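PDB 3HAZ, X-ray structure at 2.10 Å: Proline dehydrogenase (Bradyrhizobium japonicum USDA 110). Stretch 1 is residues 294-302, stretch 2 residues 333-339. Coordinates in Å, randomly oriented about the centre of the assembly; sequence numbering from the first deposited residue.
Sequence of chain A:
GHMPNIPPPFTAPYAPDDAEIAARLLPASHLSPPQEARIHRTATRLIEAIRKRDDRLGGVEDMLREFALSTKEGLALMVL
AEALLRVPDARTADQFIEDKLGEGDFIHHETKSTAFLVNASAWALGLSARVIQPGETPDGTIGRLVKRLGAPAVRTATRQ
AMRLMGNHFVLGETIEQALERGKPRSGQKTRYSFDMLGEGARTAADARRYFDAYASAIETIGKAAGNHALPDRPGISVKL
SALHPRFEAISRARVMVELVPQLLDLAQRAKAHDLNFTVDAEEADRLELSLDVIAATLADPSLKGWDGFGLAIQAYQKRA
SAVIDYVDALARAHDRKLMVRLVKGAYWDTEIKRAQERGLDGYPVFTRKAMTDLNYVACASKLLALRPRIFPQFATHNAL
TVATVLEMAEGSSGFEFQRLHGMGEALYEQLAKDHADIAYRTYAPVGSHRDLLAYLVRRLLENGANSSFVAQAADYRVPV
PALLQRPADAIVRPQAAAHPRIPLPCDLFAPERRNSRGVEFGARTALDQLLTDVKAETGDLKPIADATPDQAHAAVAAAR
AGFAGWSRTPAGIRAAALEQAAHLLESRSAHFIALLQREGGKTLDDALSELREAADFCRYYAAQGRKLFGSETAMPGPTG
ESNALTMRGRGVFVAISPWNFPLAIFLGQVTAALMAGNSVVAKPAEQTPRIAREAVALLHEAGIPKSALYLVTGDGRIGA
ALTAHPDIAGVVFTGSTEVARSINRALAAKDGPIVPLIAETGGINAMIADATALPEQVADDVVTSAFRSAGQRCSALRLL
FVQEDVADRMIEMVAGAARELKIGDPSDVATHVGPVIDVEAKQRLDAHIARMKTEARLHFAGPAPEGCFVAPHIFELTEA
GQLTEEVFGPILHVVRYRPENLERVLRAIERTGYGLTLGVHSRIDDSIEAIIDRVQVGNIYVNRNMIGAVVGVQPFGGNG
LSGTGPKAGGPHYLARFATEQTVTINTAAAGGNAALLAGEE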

# COMPACT_ATOMS: atom_id res chain seq x y z
N ILE A 294 27.07 24.91 45.43
CA ILE A 294 28.49 24.87 45.10
C ILE A 294 29.14 26.26 45.20
O ILE A 294 30.27 26.39 45.69
CB ILE A 294 28.73 24.27 43.70
CG1 ILE A 294 28.49 22.76 43.73
CG2 ILE A 294 30.14 24.55 43.21
CD1 ILE A 294 28.54 22.11 42.36
N ALA A 295 28.43 27.28 44.74
CA ALA A 295 28.95 28.64 44.77
C ALA A 295 29.10 29.16 46.20
O ALA A 295 30.10 29.79 46.53
CB ALA A 295 28.05 29.58 43.97
N ALA A 296 28.11 28.89 47.04
CA ALA A 296 28.15 29.35 48.43
C ALA A 296 29.26 28.63 49.19
O ALA A 296 29.93 29.21 50.04
CB ALA A 296 26.81 29.17 49.11
N THR A 297 29.45 27.35 48.88
CA THR A 297 30.52 26.59 49.50
C THR A 297 31.88 27.14 49.08
O THR A 297 32.75 27.38 49.91
CB THR A 297 30.43 25.11 49.11
OG1 THR A 297 29.13 24.61 49.46
CG2 THR A 297 31.50 24.31 49.83
N LEU A 298 32.05 27.33 47.77
CA LEU A 298 33.33 27.75 47.23
C LEU A 298 33.72 29.12 47.76
O LEU A 298 34.90 29.44 47.87
CB LEU A 298 33.29 27.77 45.69
CG LEU A 298 34.56 28.26 44.99
CD1 LEU A 298 35.70 27.26 45.19
CD2 LEU A 298 34.32 28.52 43.51
N ALA A 299 32.72 29.93 48.08
CA ALA A 299 32.98 31.29 48.53
C ALA A 299 33.65 31.36 49.90
O ALA A 299 34.26 32.37 50.25
CB ALA A 299 31.70 32.09 48.54
N ASP A 300 33.54 30.30 50.69
CA ASP A 300 34.09 30.31 52.04
C ASP A 300 35.61 30.48 52.04
O ASP A 300 36.33 29.71 51.40
CB ASP A 300 33.70 29.05 52.81
CG ASP A 300 34.01 29.15 54.30
OD1 ASP A 300 35.19 29.07 54.66
OD2 ASP A 300 33.06 29.32 55.09
N PRO A 301 36.11 31.48 52.77
CA PRO A 301 37.53 31.83 52.81
C PRO A 301 38.42 30.64 53.19
O PRO A 301 39.60 30.64 52.85
CB PRO A 301 37.60 32.90 53.90
CG PRO A 301 36.23 33.50 53.92
CD PRO A 301 35.29 32.38 53.60
N SER A 302 37.85 29.67 53.89
CA SER A 302 38.61 28.50 54.34
C SER A 302 39.11 27.64 53.17
O SER A 302 39.97 26.77 53.35
CB SER A 302 37.78 27.64 55.30
OG SER A 302 36.75 26.94 54.60
N ALA A 333 36.07 35.20 40.24
CA ALA A 333 35.52 36.07 41.28
C ALA A 333 36.11 35.76 42.65
O ALA A 333 36.29 36.66 43.48
CB ALA A 333 34.00 35.96 41.32
N HIS A 334 36.40 34.49 42.91
CA HIS A 334 36.98 34.11 44.19
C HIS A 334 38.48 33.85 44.07
O HIS A 334 39.12 33.42 45.02
CB HIS A 334 36.24 32.89 44.78
CG HIS A 334 34.79 33.14 45.05
ND1 HIS A 334 34.34 34.01 46.02
CD2 HIS A 334 33.68 32.63 44.47
CE1 HIS A 334 33.02 34.03 46.02
NE2 HIS A 334 32.59 33.20 45.09
N ASP A 335 39.02 34.14 42.89
CA ASP A 335 40.42 33.88 42.56
C ASP A 335 40.86 32.48 42.99
O ASP A 335 41.80 32.32 43.77
CB ASP A 335 41.34 34.95 43.17
CG ASP A 335 42.76 34.86 42.65
OD1 ASP A 335 42.96 34.29 41.56
OD2 ASP A 335 43.69 35.35 43.34
N ARG A 336 40.19 31.47 42.46
CA ARG A 336 40.53 30.09 42.75
C ARG A 336 40.90 29.35 41.47
O ARG A 336 40.52 29.76 40.37
CB ARG A 336 39.36 29.36 43.43
CG ARG A 336 38.79 30.09 44.65
CD ARG A 336 39.70 29.98 45.87
NE ARG A 336 39.12 30.71 47.00
CZ ARG A 336 38.15 30.22 47.78
NH1 ARG A 336 37.66 30.96 48.76
NH2 ARG A 336 37.68 28.99 47.58
N LYS A 337 41.66 28.27 41.63
CA LYS A 337 41.86 27.29 40.57
C LYS A 337 40.89 26.15 40.84
O LYS A 337 40.72 25.73 41.98
CB LYS A 337 43.28 26.75 40.61
CG LYS A 337 44.34 27.69 40.07
CD LYS A 337 45.64 26.93 39.83
CE LYS A 337 46.59 27.71 38.94
NZ LYS A 337 47.71 26.86 38.46
N LEU A 338 40.24 25.67 39.78
CA LEU A 338 39.28 24.58 39.91
C LEU A 338 39.63 23.43 38.99
O LEU A 338 40.19 23.64 37.91
CB LEU A 338 37.86 25.07 39.59
CG LEU A 338 37.33 26.25 40.40
CD1 LEU A 338 35.97 26.70 39.85
CD2 LEU A 338 37.24 25.91 41.88
N MET A 339 39.31 22.22 39.42
CA MET A 339 39.40 21.06 38.56
C MET A 339 37.97 20.70 38.15
O MET A 339 37.10 20.48 39.00
CB MET A 339 40.11 19.91 39.29
CG MET A 339 41.56 20.25 39.67
SD MET A 339 42.38 19.09 40.80
CE MET A 339 42.82 17.76 39.67
O HOH W 1 29.82 32.53 45.09

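Two segments at least 35 residues apart at their contacts meet here, burying 323 Å² between them, both sides summed. Residues 294-298 are helical, and the chain then turns toward a 3-10 segment that begins at Pro301 and continues beyond the stretch. The second stretch leaves a helix near His334 and enters a strand at Leu338. His334, Arg336 and Leu338 alternate along it, and all three direct their CA-to-CB bonds toward the first stretch. The CB atoms of Asp335 and Lys337 are out of its reach, and both residues are exposed.

The direct hydrogen bonds across the contact come from Arg336. Arg336 NH1 donates to Asp300 O at 3.2 Å, and this oxygen lies at the edge of the guanidinium, near its plane. Arg336 NH2 lies 2.8 Å from Leu298 O, but the angle at the hydrogen is poor and the bond is weak. Both acceptors are backbone carbonyl oxygens. Arginine suits this place because its long side chain carries several N-H donors in one planar group. Its chi1 and chi2 are both m, chi3 is t and chi4 is 81°. The side chain is buried against the turn, and its charge meets backbone oxygens rather than a carboxylate of the other stretch.

The carboxylate of Asp300 is engaged within its own stretch. Asp300 OD1 accepts from Ser302 N at 2.8 Å and from Ser302 OG at 2.6 Å. These bonds tie Asp300 to Ser302; Asp300 O, a separate backbone group, meets Arg336.

His334 packs on Ala299. Ala299 CA sits over one face of the His334 imidazole, 3.9 Å from the ring centroid and 18° off the ring normal, in a CH-pi contact. Ala299 CB also reaches His334 CE1, at 3.4 Å, although its CA-to-CB bond points away overall. Alanine has only a CB beyond its backbone, and the imidazole lies close over Ala299 CA.

One water bridges the stretches. It donates to Ala295 O at 3.1 Å and is hydrogen-bonded to His334 NE2 at 2.8 Å. Ala295 O also accepts from Ala299 N, at 3.0 Å, within its own stretch. His334 ND1 is satisfied elsewhere in the structure, so both ring nitrogens have partners.

The apolar part centres on Leu298, which is buried. Its CA-to-CB bond points sideways, but the end of the side chain comes nearer. With chi1 t and chi2 p, Leu298 CD1 lies 3.9 Å from Leu338 CD2. Leu298 CD2 is 4.3 Å from His334 CD2. Two branched, uncharged side chains suit this buried contact.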